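Local atomic coordinates of carboxynorspermidine decarboxylase (PDB entry 3N29), a protein that catalyses, with pyridoxal-5'-phosphate as cofactor, the decarboxylation of carboxynorspermidine to norspermidine, probably as a step of polyamine biosynthesis. Residues A321-T326 and E330-L335; A304-T309 and I370-Q375; A142-F147 and N194-L199; E128-S133 and Q152-G157. All blocks are in the same frame, centred on the assembly; numbering follows the deposited sequence.

Interaction 1: residues A321-T326 and E330-L335; sequences ARILAT and EKISDL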
loop_
_atom_site.group_PDB
_atom_site.type_symbol
_atom_site.label_atom_id
_atom_site.label_comp_id
_atom_site.label_asym_id
_atom_site.label_seq_id
_atom_site.Cartn_x
_atom_site.Cartn_y
_atom_site.Cartn_z
ATOM N N ALA A 321 -21.600 15.294 -2.646
ATOM C CA ALA A 321 -22.096 14.170 -3.431
ATOM C C ALA A 321 -22.693 13.119 -2.524
ATOM O O ALA A 321 -22.405 13.082 -1.290
ATOM C CB ALA A 321 -20.944 13.573 -4.313
ATOM N N ARG A 322 -23.472 12.212 -3.113
ATOM C CA ARG A 322 -23.978 11.064 -2.372
ATOM C C ARG A 322 -23.478 9.794 -3.021
ATOM O O ARG A 322 -23.472 9.691 -4.227
ATOM C CB ARG A 322 -25.511 11.023 -2.303
ATOM C CG ARG A 322 -26.177 12.343 -1.804
ATOM C CD ARG A 322 -27.722 12.338 -1.658
ATOM N NE ARG A 322 -28.323 11.835 -2.914
ATOM C CZ ARG A 322 -28.585 10.542 -3.170
ATOM N NH1 ARG A 322 -28.391 9.594 -2.250
ATOM N NH2 ARG A 322 -29.061 10.206 -4.333
ATOM N N ILE A 323 -23.139 8.808 -2.216
ATOM C CA ILE A 323 -22.746 7.464 -2.750
ATOM C C ILE A 323 -23.996 6.765 -3.305
ATOM O O ILE A 323 -25.016 6.570 -2.584
ATOM C CB ILE A 323 -22.072 6.597 -1.680
ATOM C CG1 ILE A 323 -20.767 7.225 -1.158
ATOM C CG2 ILE A 323 -21.918 5.109 -2.179
ATOM C CD1 ILE A 323 -20.340 6.642 0.186
ATOM N N LEU A 324 -23.931 6.366 -4.577
ATOM C CA LEU A 324 -24.973 5.545 -5.215
ATOM C C LEU A 324 -24.592 4.046 -5.208
ATOM O O LEU A 324 -25.461 3.231 -5.029
ATOM C CB LEU A 324 -25.165 5.923 -6.662
ATOM C CG LEU A 324 -25.667 7.369 -6.861
ATOM C CD1 LEU A 324 -25.471 7.775 -8.349
ATOM C CD2 LEU A 324 -27.114 7.587 -6.432
ATOM N N ALA A 325 -23.301 3.715 -5.385
ATOM C CA ALA A 325 -22.860 2.332 -5.489
ATOM C C ALA A 325 -21.390 2.309 -5.225
ATOM O O ALA A 325 -20.675 3.272 -5.556
ATOM C CB ALA A 325 -23.149 1.725 -6.851
ATOM N N THR A 326 -20.959 1.203 -4.639
ATOM C CA THR A 326 -19.530 0.948 -4.428
ATOM C C THR A 326 -18.821 0.409 -5.623
ATOM O O THR A 326 -19.408 -0.094 -6.615
ATOM C CB THR A 326 -19.342 -0.032 -3.217
ATOM O OG1 THR A 326 -19.659 -1.348 -3.622
ATOM C CG2 THR A 326 -20.197 0.338 -1.952
ATOM N N GLU A 330 -22.062 -2.779 -5.001
ATOM C CA GLU A 330 -23.098 -2.811 -4.013
ATOM C C GLU A 330 -23.951 -1.545 -4.159
ATOM O O GLU A 330 -23.445 -0.429 -4.078
ATOM C CB GLU A 330 -22.513 -2.869 -2.611
ATOM C CG GLU A 330 -23.542 -3.219 -1.610
ATOM C CD GLU A 330 -23.135 -2.974 -0.151
ATOM O OE1 GLU A 330 -21.923 -2.810 0.110
ATOM O OE2 GLU A 330 -24.076 -2.930 0.719
ATOM N N LYS A 331 -25.251 -1.727 -4.248
ATOM C CA LYS A 331 -26.179 -0.610 -4.368
ATOM C C LYS A 331 -26.341 0.039 -3.017
ATOM O O LYS A 331 -26.630 -0.672 -2.049
ATOM C CB LYS A 331 -27.558 -1.067 -4.889
ATOM C CG LYS A 331 -28.421 0.111 -5.270
ATOM C CD LYS A 331 -29.699 -0.333 -6.005
ATOM C CE LYS A 331 -30.607 0.901 -6.124
ATOM N NZ LYS A 331 -31.739 0.664 -7.015
ATOM N N ILE A 332 -26.131 1.357 -2.977
ATOM C CA ILE A 332 -26.189 2.124 -1.772
ATOM C C ILE A 332 -27.421 3.046 -1.774
ATOM O O ILE A 332 -28.100 3.138 -0.747
ATOM C CB ILE A 332 -24.868 2.857 -1.500
ATOM C CG1 ILE A 332 -23.710 1.850 -1.268
ATOM C CG2 ILE A 332 -24.956 3.775 -0.246
ATOM C CD1 ILE A 332 -23.964 0.947 -0.205
ATOM N N SER A 333 -27.719 3.709 -2.891
ATOM C CA SER A 333 -28.912 4.543 -3.012
ATOM C C SER A 333 -29.247 4.803 -4.463
ATOM O O SER A 333 -28.517 4.396 -5.372
ATOM C CB SER A 333 -28.703 5.876 -2.281
ATOM O OG SER A 333 -27.725 6.658 -2.951
ATOM N N ASP A 334 -30.388 5.454 -4.687
ATOM C CA ASP A 334 -30.871 5.734 -6.001
ATOM C C ASP A 334 -30.642 7.182 -6.376
ATOM O O ASP A 334 -30.653 8.034 -5.510
ATOM C CB ASP A 334 -32.353 5.458 -6.043
ATOM C CG ASP A 334 -32.642 3.993 -6.005
ATOM O OD1 ASP A 334 -32.340 3.357 -7.047
ATOM O OD2 ASP A 334 -33.183 3.512 -4.977
ATOM N N LEU A 335 -30.462 7.426 -7.683
ATOM C CA LEU A 335 -30.301 8.750 -8.223
ATOM C C LEU A 335 -31.613 9.543 -7.995
ATOM O O LEU A 335 -32.677 8.997 -8.185
ATOM C CB LEU A 335 -29.981 8.659 -9.709
ATOM C CG LEU A 335 -29.551 9.934 -10.429
ATOM C CD1 LEU A 335 -28.313 10.593 -9.737
ATOM C CD2 LEU A 335 -29.287 9.597 -11.894
HETATM O O HOH W 1 -19.359 -2.978 -1.554
#

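Interaction 2: residues A304-T309 and I370-Q375; sequences AHMPDT and IVFLDQ. With NSD (N-(3-aminopropyl)propane-1,3-diamine), chain D; GOL (glycerol), chain E.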
loop_
_atom_site.group_PDB
_atom_site.type_symbol
_atom_site.label_atom_id
_atom_site.label_comp_id
_atom_site.label_asym_id
_atom_site.label_seq_id
_atom_site.Cartn_x
_atom_site.Cartn_y
_atom_site.Cartn_z
ATOM N N ALA A 304 -3.307 3.746 -4.508
ATOM C CA ALA A 304 -2.045 4.331 -4.045
ATOM C C ALA A 304 -2.261 5.354 -2.950
ATOM O O ALA A 304 -1.356 5.522 -2.082
ATOM C CB ALA A 304 -1.324 4.946 -5.252
ATOM N N HIS A 305 -3.417 6.051 -2.967
ATOM C CA HIS A 305 -3.650 7.241 -2.099
ATOM C C HIS A 305 -4.738 7.077 -1.038
ATOM O O HIS A 305 -4.739 7.800 -0.047
ATOM C CB HIS A 305 -3.949 8.489 -2.981
ATOM C CG HIS A 305 -2.880 8.814 -3.991
ATOM N ND1 HIS A 305 -3.124 9.569 -5.100
ATOM C CD2 HIS A 305 -1.592 8.414 -4.096
ATOM C CE1 HIS A 305 -2.029 9.658 -5.847
ATOM N NE2 HIS A 305 -1.074 8.972 -5.247
ATOM N N MET A 306 -5.671 6.096 -1.218
ATOM C CA MET A 306 -6.653 5.782 -0.206
ATOM C C MET A 306 -6.666 4.254 -0.083
ATOM O O MET A 306 -7.713 3.642 -0.299
ATOM C CB MET A 306 -8.078 6.336 -0.551
ATOM C CG MET A 306 -8.211 7.946 -0.635
ATOM S SD MET A 306 -9.845 8.526 -1.203
ATOM C CE MET A 306 -9.667 8.469 -2.971
ATOM N N PRO A 307 -5.543 3.633 0.175
ATOM C CA PRO A 307 -5.413 2.181 0.140
ATOM C C PRO A 307 -6.451 1.421 0.961
ATOM O O PRO A 307 -6.866 0.402 0.539
ATOM C CB PRO A 307 -4.019 1.942 0.675
ATOM C CG PRO A 307 -3.550 3.185 1.145
ATOM C CD PRO A 307 -4.336 4.270 0.684
ATOM N N ASP A 308 -6.839 1.929 2.102
ATOM C CA ASP A 308 -7.828 1.253 2.899
ATOM C C ASP A 308 -9.191 1.120 2.218
ATOM O O ASP A 308 -9.898 0.224 2.519
ATOM C CB ASP A 308 -7.958 1.819 4.301
ATOM C CG ASP A 308 -6.757 1.499 5.188
ATOM O OD1 ASP A 308 -5.938 0.633 4.876
ATOM O OD2 ASP A 308 -6.631 2.135 6.193
ATOM N N THR A 309 -9.509 1.985 1.267
ATOM C CA THR A 309 -10.735 1.842 0.538
ATOM C C THR A 309 -10.759 0.500 -0.227
ATOM O O THR A 309 -11.794 -0.070 -0.377
ATOM C CB THR A 309 -11.020 3.027 -0.390
ATOM O OG1 THR A 309 -10.019 3.149 -1.377
ATOM C CG2 THR A 309 -11.123 4.303 0.421
ATOM N N ILE A 370 -12.633 17.453 -6.798
ATOM C CA ILE A 370 -13.362 16.392 -6.049
ATOM C C ILE A 370 -12.698 16.250 -4.679
ATOM O O ILE A 370 -11.438 16.106 -4.562
ATOM C CB ILE A 370 -13.285 15.093 -6.738
ATOM C CG1 ILE A 370 -13.794 15.225 -8.195
ATOM C CG2 ILE A 370 -13.927 13.993 -5.903
ATOM C CD1 ILE A 370 -15.370 15.378 -8.239
ATOM N N VAL A 371 -13.497 16.387 -3.631
ATOM C CA VAL A 371 -12.993 16.414 -2.261
ATOM C C VAL A 371 -13.436 15.112 -1.563
ATOM O O VAL A 371 -14.640 14.894 -1.256
ATOM C CB VAL A 371 -13.500 17.678 -1.516
ATOM C CG1 VAL A 371 -13.014 17.722 -0.034
ATOM C CG2 VAL A 371 -13.088 18.924 -2.306
ATOM N N PHE A 372 -12.493 14.210 -1.366
ATOM C CA PHE A 372 -12.715 12.961 -0.632
ATOM C C PHE A 372 -12.597 13.261 0.881
ATOM O O PHE A 372 -11.534 13.706 1.409
ATOM C CB PHE A 372 -11.718 11.877 -1.061
ATOM C CG PHE A 372 -11.928 11.393 -2.464
ATOM C CD1 PHE A 372 -12.960 10.539 -2.750
ATOM C CD2 PHE A 372 -11.147 11.853 -3.473
ATOM C CE1 PHE A 372 -13.164 10.116 -4.117
ATOM C CE2 PHE A 372 -11.356 11.495 -4.814
ATOM C CZ PHE A 372 -12.362 10.608 -5.114
ATOM N N LEU A 373 -13.684 12.965 1.573
ATOM C CA LEU A 373 -13.835 13.390 2.990
ATOM C C LEU A 373 -13.081 12.449 3.938
ATOM O O LEU A 373 -13.114 11.210 3.754
ATOM C CB LEU A 373 -15.337 13.436 3.369
ATOM C CG LEU A 373 -16.140 14.489 2.590
ATOM C CD1 LEU A 373 -17.656 14.423 3.047
ATOM C CD2 LEU A 373 -15.604 15.916 2.819
ATOM N N ASP A 374 -12.445 13.023 4.966
ATOM C CA ASP A 374 -11.877 12.256 6.087
ATOM C C ASP A 374 -10.791 11.337 5.657
ATOM O O ASP A 374 -10.875 10.095 5.810
ATOM C CB ASP A 374 -12.961 11.489 6.840
ATOM C CG ASP A 374 -12.455 10.894 8.142
ATOM O OD1 ASP A 374 -11.467 11.462 8.712
ATOM O OD2 ASP A 374 -13.094 9.893 8.617
ATOM N N GLN A 375 -9.748 11.928 5.105
ATOM C CA GLN A 375 -8.657 11.200 4.527
ATOM C C GLN A 375 -7.266 11.511 5.105
ATOM O O GLN A 375 -6.262 11.368 4.393
ATOM C CB GLN A 375 -8.663 11.376 3.009
ATOM C CG GLN A 375 -9.919 10.798 2.292
ATOM C CD GLN A 375 -10.062 9.345 2.428
ATOM O OE1 GLN A 375 -11.183 8.809 2.503
ATOM N NE2 GLN A 375 -8.976 8.694 2.587
HETATM C C1 NSD D . -7.539 1.662 13.205
HETATM N N1 NSD D . -8.721 2.316 13.687
HETATM C C2 NSD D . -7.651 0.175 13.209
HETATM N N2 NSD D . -5.679 -0.655 12.145
HETATM C C3 NSD D . -6.333 -0.514 13.223
HETATM N N3 NSD D . -5.352 0.962 8.085
HETATM C C4 NSD D . -6.036 -0.276 10.990
HETATM C C5 NSD D . -5.052 -0.553 9.888
HETATM C C6 NSD D . -5.672 -0.356 8.528
HETATM C C1 GOL E . -9.578 4.501 7.051
HETATM O O1 GOL E . -8.821 3.326 7.084
HETATM C C2 GOL E . -8.645 5.614 6.673
HETATM O O2 GOL E . -7.897 4.872 5.621
HETATM C C3 GOL E . -9.210 6.719 5.832
HETATM O O3 GOL E . -9.359 7.841 6.605
#

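Interaction 3: residues A142-F147 and N194-L199; sequences AQFHKF and NAIEGL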
loop_
_atom_site.group_PDB
_atom_site.type_symbol
_atom_site.label_atom_id
_atom_site.label_comp_id
_atom_site.label_asym_id
_atom_site.label_seq_id
_atom_site.Cartn_x
_atom_site.Cartn_y
_atom_site.Cartn_z
ATOM N N ALA A 142 9.774 -14.085 26.524
ATOM C CA ALA A 142 11.077 -14.289 25.869
ATOM C C ALA A 142 11.689 -12.945 25.452
ATOM O O ALA A 142 12.862 -12.676 25.740
ATOM C CB ALA A 142 10.967 -15.237 24.677
ATOM N N GLN A 143 10.893 -12.081 24.836
ATOM C CA GLN A 143 11.402 -10.797 24.377
ATOM C C GLN A 143 11.788 -9.935 25.602
ATOM O O GLN A 143 12.868 -9.344 25.633
ATOM C CB GLN A 143 10.365 -10.100 23.505
ATOM C CG GLN A 143 10.281 -10.626 22.092
ATOM C CD GLN A 143 10.949 -9.700 21.137
ATOM O OE1 GLN A 143 11.825 -10.077 20.358
ATOM N NE2 GLN A 143 10.563 -8.482 21.210
ATOM N N PHE A 144 10.943 -9.951 26.625
ATOM C CA PHE A 144 11.245 -9.262 27.873
ATOM C C PHE A 144 12.565 -9.817 28.463
ATOM O O PHE A 144 13.496 -9.053 28.781
ATOM C CB PHE A 144 10.089 -9.409 28.831
ATOM C CG PHE A 144 10.414 -9.176 30.255
ATOM C CD1 PHE A 144 11.172 -8.066 30.669
ATOM C CD2 PHE A 144 9.933 -10.053 31.221
ATOM C CE1 PHE A 144 11.474 -7.894 32.048
ATOM C CE2 PHE A 144 10.211 -9.881 32.581
ATOM C CZ PHE A 144 10.971 -8.796 32.985
ATOM N N HIS A 145 12.662 -11.112 28.581
ATOM C CA HIS A 145 13.863 -11.672 29.218
ATOM C C HIS A 145 15.121 -11.366 28.370
ATOM O O HIS A 145 16.217 -11.247 28.895
ATOM C CB HIS A 145 13.701 -13.158 29.445
ATOM C CG HIS A 145 12.703 -13.498 30.517
ATOM N ND1 HIS A 145 12.007 -14.686 30.550
ATOM C CD2 HIS A 145 12.310 -12.807 31.606
ATOM C CE1 HIS A 145 11.198 -14.698 31.592
ATOM N NE2 HIS A 145 11.370 -13.568 32.255
ATOM N N LYS A 146 14.978 -11.306 27.059
ATOM C CA LYS A 146 16.124 -11.120 26.189
ATOM C C LYS A 146 16.667 -9.670 26.328
ATOM O O LYS A 146 17.874 -9.441 26.247
ATOM C CB LYS A 146 15.701 -11.348 24.766
ATOM C CG LYS A 146 16.800 -11.477 23.730
ATOM C CD LYS A 146 16.128 -11.474 22.331
ATOM C CE LYS A 146 17.078 -11.871 21.229
ATOM N NZ LYS A 146 16.452 -12.904 20.306
ATOM N N PHE A 147 15.758 -8.710 26.499
ATOM C CA PHE A 147 16.119 -7.293 26.431
ATOM C C PHE A 147 16.062 -6.578 27.762
ATOM O O PHE A 147 16.351 -5.387 27.834
ATOM C CB PHE A 147 15.228 -6.594 25.406
ATOM C CG PHE A 147 15.488 -7.040 24.001
ATOM C CD1 PHE A 147 16.768 -6.913 23.455
ATOM C CD2 PHE A 147 14.472 -7.583 23.219
ATOM C CE1 PHE A 147 17.019 -7.330 22.145
ATOM C CE2 PHE A 147 14.724 -8.025 21.926
ATOM C CZ PHE A 147 15.983 -7.892 21.382
ATOM N N ASN A 194 8.885 -8.681 39.040
ATOM C CA ASN A 194 9.547 -7.594 39.777
ATOM C C ASN A 194 10.001 -6.445 38.889
ATOM O O ASN A 194 9.885 -5.285 39.304
ATOM C CB ASN A 194 10.774 -8.092 40.565
ATOM C CG ASN A 194 10.406 -8.739 41.904
ATOM O OD1 ASN A 194 9.220 -8.917 42.208
ATOM N ND2 ASN A 194 11.416 -9.106 42.699
ATOM N N ALA A 195 10.537 -6.760 37.704
ATOM C CA ALA A 195 11.103 -5.747 36.820
ATOM C C ALA A 195 10.037 -5.047 35.980
ATOM O O ALA A 195 10.365 -4.081 35.243
ATOM C CB ALA A 195 12.192 -6.346 35.898
ATOM N N ILE A 196 8.787 -5.527 36.055
ATOM C CA ILE A 196 7.680 -5.041 35.174
ATOM C C ILE A 196 6.822 -4.000 35.891
ATOM O O ILE A 196 6.316 -4.284 37.000
ATOM C CB ILE A 196 6.730 -6.189 34.748
ATOM C CG1 ILE A 196 7.473 -7.269 33.919
ATOM C CG2 ILE A 196 5.488 -5.610 34.043
ATOM C CD1 ILE A 196 8.101 -6.811 32.611
ATOM N N GLU A 197 6.685 -2.798 35.313
ATOM C CA GLU A 197 5.966 -1.718 35.971
ATOM C C GLU A 197 4.597 -1.467 35.374
ATOM O O GLU A 197 3.808 -0.740 35.956
ATOM C CB GLU A 197 6.803 -0.420 35.993
ATOM C CG GLU A 197 7.843 -0.420 37.113
ATOM C CD GLU A 197 8.773 0.837 37.101
ATOM O OE1 GLU A 197 8.682 1.692 36.201
ATOM O OE2 GLU A 197 9.596 0.991 38.018
ATOM N N GLY A 198 4.315 -2.018 34.179
ATOM C CA GLY A 198 3.029 -1.793 33.587
ATOM C C GLY A 198 2.467 -2.965 32.799
ATOM O O GLY A 198 3.195 -3.861 32.319
ATOM N N LEU A 199 1.163 -2.922 32.626
ATOM C CA LEU A 199 0.478 -3.824 31.700
ATOM C C LEU A 199 -0.220 -3.049 30.618
ATOM O O LEU A 199 -0.707 -1.893 30.851
ATOM C CB LEU A 199 -0.522 -4.671 32.469
ATOM C CG LEU A 199 0.039 -5.671 33.484
ATOM C CD1 LEU A 199 -1.127 -6.268 34.256
ATOM C CD2 LEU A 199 0.965 -6.809 32.827
#

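Interaction 4: residues E128-S133 and Q152-G157; sequences EIASLS and QKNSLG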
loop_
_atom_site.group_PDB
_atom_site.type_symbol
_atom_site.label_atom_id
_atom_site.label_comp_id
_atom_site.label_asym_id
_atom_site.label_seq_id
_atom_site.Cartn_x
_atom_site.Cartn_y
_atom_site.Cartn_z
ATOM N N GLU A 128 19.044 1.982 20.540
ATOM C CA GLU A 128 18.569 3.305 20.243
ATOM C C GLU A 128 17.098 3.461 20.776
ATOM O O GLU A 128 16.748 4.521 21.308
ATOM C CB GLU A 128 18.707 3.602 18.737
ATOM C CG GLU A 128 18.423 5.051 18.437
ATOM C CD GLU A 128 18.652 5.438 16.998
ATOM O OE1 GLU A 128 18.393 6.616 16.684
ATOM O OE2 GLU A 128 19.096 4.584 16.193
ATOM N N ILE A 129 16.288 2.389 20.705
ATOM C CA ILE A 129 14.913 2.425 21.236
ATOM C C ILE A 129 14.924 2.692 22.743
ATOM O O ILE A 129 14.158 3.537 23.264
ATOM C CB ILE A 129 14.125 1.108 20.928
ATOM C CG1 ILE A 129 13.846 0.973 19.420
ATOM C CG2 ILE A 129 12.784 1.040 21.746
ATOM C CD1 ILE A 129 13.398 -0.491 18.967
ATOM N N ALA A 130 15.833 2.022 23.440
ATOM C CA ALA A 130 16.033 2.276 24.858
ATOM C C ALA A 130 16.431 3.726 25.159
ATOM O O ALA A 130 16.009 4.246 26.156
ATOM C CB ALA A 130 17.128 1.347 25.451
ATOM N N SER A 131 17.288 4.342 24.355
ATOM C CA SER A 131 17.739 5.712 24.696
ATOM C C SER A 131 16.594 6.704 24.458
ATOM O O SER A 131 16.534 7.733 25.082
ATOM C CB SER A 131 18.978 6.152 23.889
ATOM O OG SER A 131 18.636 6.065 22.509
ATOM N N LEU A 132 15.639 6.371 23.607
ATOM C CA LEU A 132 14.574 7.297 23.288
ATOM C C LEU A 132 13.310 7.120 24.154
ATOM O O LEU A 132 12.600 8.093 24.404
ATOM C CB LEU A 132 14.169 7.140 21.836
ATOM C CG LEU A 132 15.178 7.598 20.755
ATOM C CD1 LEU A 132 14.599 7.115 19.471
ATOM C CD2 LEU A 132 15.520 9.137 20.765
ATOM N N SER A 133 12.998 5.894 24.573
ATOM C CA SER A 133 11.671 5.580 25.123
ATOM C C SER A 133 11.531 5.773 26.600
ATOM O O SER A 133 12.440 5.446 27.345
ATOM C CB SER A 133 11.334 4.125 24.793
ATOM O OG SER A 133 11.447 3.948 23.399
ATOM N N GLN A 152 17.416 -1.051 31.230
ATOM C CA GLN A 152 17.335 -0.809 32.669
ATOM C C GLN A 152 16.835 0.582 33.026
ATOM O O GLN A 152 16.297 0.786 34.098
ATOM C CB GLN A 152 18.663 -1.147 33.350
ATOM C CG GLN A 152 18.873 -2.675 33.436
ATOM C CD GLN A 152 20.239 -3.075 33.910
ATOM O OE1 GLN A 152 21.045 -3.607 33.141
ATOM N NE2 GLN A 152 20.515 -2.833 35.181
ATOM N N LYS A 153 16.961 1.525 32.125
ATOM C CA LYS A 153 16.544 2.903 32.412
ATOM C C LYS A 153 15.133 3.198 31.902
ATOM O O LYS A 153 14.633 4.305 32.031
ATOM C CB LYS A 153 17.589 3.867 31.834
ATOM C CG LYS A 153 18.898 3.855 32.674
ATOM C CD LYS A 153 19.963 4.822 32.153
ATOM C CE LYS A 153 21.201 4.834 33.058
ATOM N NZ LYS A 153 22.252 5.699 32.455
ATOM N N ASN A 154 14.474 2.200 31.326
ATOM C CA ASN A 154 13.123 2.364 30.820
ATOM C C ASN A 154 12.116 1.693 31.751
ATOM O O ASN A 154 12.449 0.738 32.440
ATOM C CB ASN A 154 13.036 1.665 29.463
ATOM C CG ASN A 154 14.192 2.024 28.552
ATOM O OD1 ASN A 154 15.118 1.228 28.360
ATOM N ND2 ASN A 154 14.132 3.183 27.969
ATOM N N SER A 155 10.867 2.122 31.688
ATOM C CA SER A 155 9.794 1.478 32.428
ATOM C C SER A 155 9.192 0.419 31.543
ATOM O O SER A 155 8.754 0.686 30.412
ATOM C CB SER A 155 8.727 2.503 32.757
ATOM O OG SER A 155 7.772 1.997 33.644
ATOM N N LEU A 156 9.184 -0.777 32.053
ATOM C CA LEU A 156 8.930 -1.958 31.237
ATOM C C LEU A 156 7.521 -2.420 31.481
ATOM O O LEU A 156 7.023 -2.478 32.633
ATOM C CB LEU A 156 9.908 -3.069 31.564
ATOM C CG LEU A 156 11.398 -2.809 31.417
ATOM C CD1 LEU A 156 12.112 -4.140 31.777
ATOM C CD2 LEU A 156 11.776 -2.261 30.022
ATOM N N GLY A 157 6.841 -2.720 30.382
ATOM C CA GLY A 157 5.492 -3.276 30.449
ATOM C C GLY A 157 5.390 -4.555 29.642
ATOM O O GLY A 157 6.282 -4.876 28.815
#

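Interaction 1: residues A321-T326 and E330-L335
Ser333 holds its hydroxyl between its backbone N and carbonyl carbon (chi1 68°), while the chain of Arg322 bends at chi3 (-51°); together these torsions bring guanidinium and hydroxyl into contact. The serine works as a relay. Its OG donates to Ile323 O at 2.7 Å and accepts from Arg322 NH1 at 3.1 Å. The second terminal nitrogen, Arg322 NH2, donates to Asp334 O over 2.9 Å, so the guanidinium meets the segment 330-335 along its edge, with both partners somewhat tilted from its plane. Glu339 takes the remaining nitrogen, NE, in a salt bridge, which should help to fix the rotation of the group.

Backbone bonds continue the join. Leu324 O accepts from two successive amides, Ile332 N at 2.9 Å and Ser333 N at 3.1 Å, which reach it from the same face of its carbonyl plane. Further on, Thr326 and Glu330 grip each other twice: Thr326 N donates to Glu330 O, and Glu330 N returns a bond to Thr326 OG1 at 3.1 Å. A water spans Thr326 OG1 and Glu330 OE1. Apolar branches fill in between, with Ile323 and Ile332 side by side (Ile323 CG2 to Ile332 CB 3.8 Å), and Leu324 CD1 lying 4.2 Å from Leu335 CD1.

The returning chain meets strand 321-325 through a single beta bridge, Ala325 with Lys331. This is a hairpin-like return at the surface of the sheet domain, laid along a strand in which Leu324 and Ala325 together face Glu357 as a classic beta bulge.

Interaction 2: residues A304-T309 and I370-Q375
Met306 and Phe372 meet at about a right angle, the methionine delivering its terminal methyl squarely onto the aromatic ring. Met306 CE stands 3.6 Å from the centroid of the Phe372 ring and only 8° off the ring normal, a CH-pi contact over the centre of the face. The sulfur takes a more oblique place: Met306 SD is 4.3 Å from the same centroid, completing a Met-aromatic pair. A bend at chi3 (-85°) at the end of an otherwise extended chain turns the methyl onto the ring. The opposite face of Phe372 is covered by Ile370 CG2, off-centre toward the rim, so the ring is sandwiched between a thioether methyl and the Ile370 CG2 methyl.

Gln375 crosses the methionine, also at about a right angle, and its amide carbon CD lies 3.7 Å from Met306 SD. Packing rather than polar bonding thus joins the two segments. The backbone of Met306 is held separately, its carbonyl O accepting from both Thr309 N and Thr309 OG1, the hydroxyl at 2.6 Å, as the chain enters the helix 307-311. One residue along from Pro307, Asp308 belongs to the norspermidine pocket: its OD2 receives a bond from norspermidine N3 at 2.6 Å, while its OD1 is salt-bridged to Lys382. A glycerol, probably from the crystallisation liquor, also donates to OD2.

The buried contact therefore links the break between helices 302-305 and 307-311 to the end of strand 369-372, with Leu281 of strand 279-290 and Met355 of strand 354-360 packing against Met306, and Leu298 of strand 294-298 against Phe372.

Interaction 3: residues A142-F147 and N194-L199
The ring of Phe144 carries Ile196 on one face and Ala195 at its edge. Ile196 CD1 sits over the middle of that face, 3.5 Å from the centroid and 12° off the ring normal, a close CH-pi contact. The methyl leans slightly to the outer end of the ring, being nearest to Phe144 CZ at 3.5 Å. Behind it, Ile196 CG1 follows the same end, 3.9 Å from Phe144 CZ, so that the isoleucine crosses the phenylalanine obliquely with its longer branch leading. Ala195 CB meets the ring in its plane, 4.0 Å from Phe144 CZ.

The first torsion of Phe144 (chi1 160°) puts its CG roughly opposite the backbone N and sends the ring out from the helix toward the chain entering strand 198-200. On the other side, CG1 of Ile196 lies beside the backbone N (chi1 -62°), which carries CD1 toward the helix although the CB itself sets off at an angle to it. Leu156 and Leu158 of strand 155-159 also touch Phe144, and Leu158 touches Ile196, so the pair belongs to the layer between the barrel strands and an outer helix. This is the usual packing of a beta/alpha barrel. Elsewhere on the helix, Ala142 and Gln143 pack on Asp287 of the second subunit.

Between the two segments the chemistry is wholly apolar: one aromatic face, one methyl over its centre and one methyl at its rim. Such a join depends on shape and the exclusion of water, with directional bonding left to the adjoining strands.

Interaction 4: residues E128-S133 and Q152-G157
Ala130, in the last turn of helix 123-132, and Asn154, just ahead of strand 155-159, bring their CA atoms within 6.6 Å where the helix gives way to loop at Ser133. One side chain makes the join. The amide nitrogen of Asn154 spends one N-H on each of two main-chain carbonyls: ND2 donates to Ala130 O at 2.8 Å and to Ser133 O at 2.9 Å. The first bond is nearly straight (170° at the hydrogen) and lands in the carbonyl plane, on a lone pair. The second is more bent, at 140°, and arrives tilted from the plane of its carbonyl. Both acceptors nevertheless lie close to the plane of the asparagine amide, so the pair of bonds fixes the rotation of that flat group.

Its other end rests on the helix as well, with Asn154 OD1 3.5 Å from Ala130 CB. The first torsion of the asparagine (chi1 -48°) keeps CG beside its backbone N and extends the amide to the helix end. Ser133 is itself held firmly, for its OG and its N both donate to Ile129 O, the hydroxyl at 2.7 Å. That hydroxyl is also bonded to Thr116 in strand 113-118. The helix end is thereby joined both to the barrel wall and to the loop leading into strand 155-159.

Chemically, a neutral amide supplies two N-H donors to one carbonyl in the last turn of the helix and one just beyond it, satisfying them without a charged group and probably easing the partial negative charge that gathers there.

How the interactions relate
Two pairs of contacts lie on opposite sides of the chain's centre. Interactions 3 and 4 share the barrel: their centres are about 11 Å apart, strands 155-159 and 198-200 are neighbours, and the two contacts touch where Glu197 N approaches Leu156 O at 2.7 Å and Glu197 OE1 approaches Ser155 OG at 2.7 Å, both probable hydrogen bonds. Interactions 1 and 2 belong to the sheet domain, with centres about 17 Å apart and no direct touch. Interaction 2 holds a norspermidine ligand through Asp308, whereas in interaction 4 the side chain of Ser133 is about 14 Å from a bound pyridoxal-5'-phosphate. Between interactions 2 and 4 the centres are about 36 Å apart.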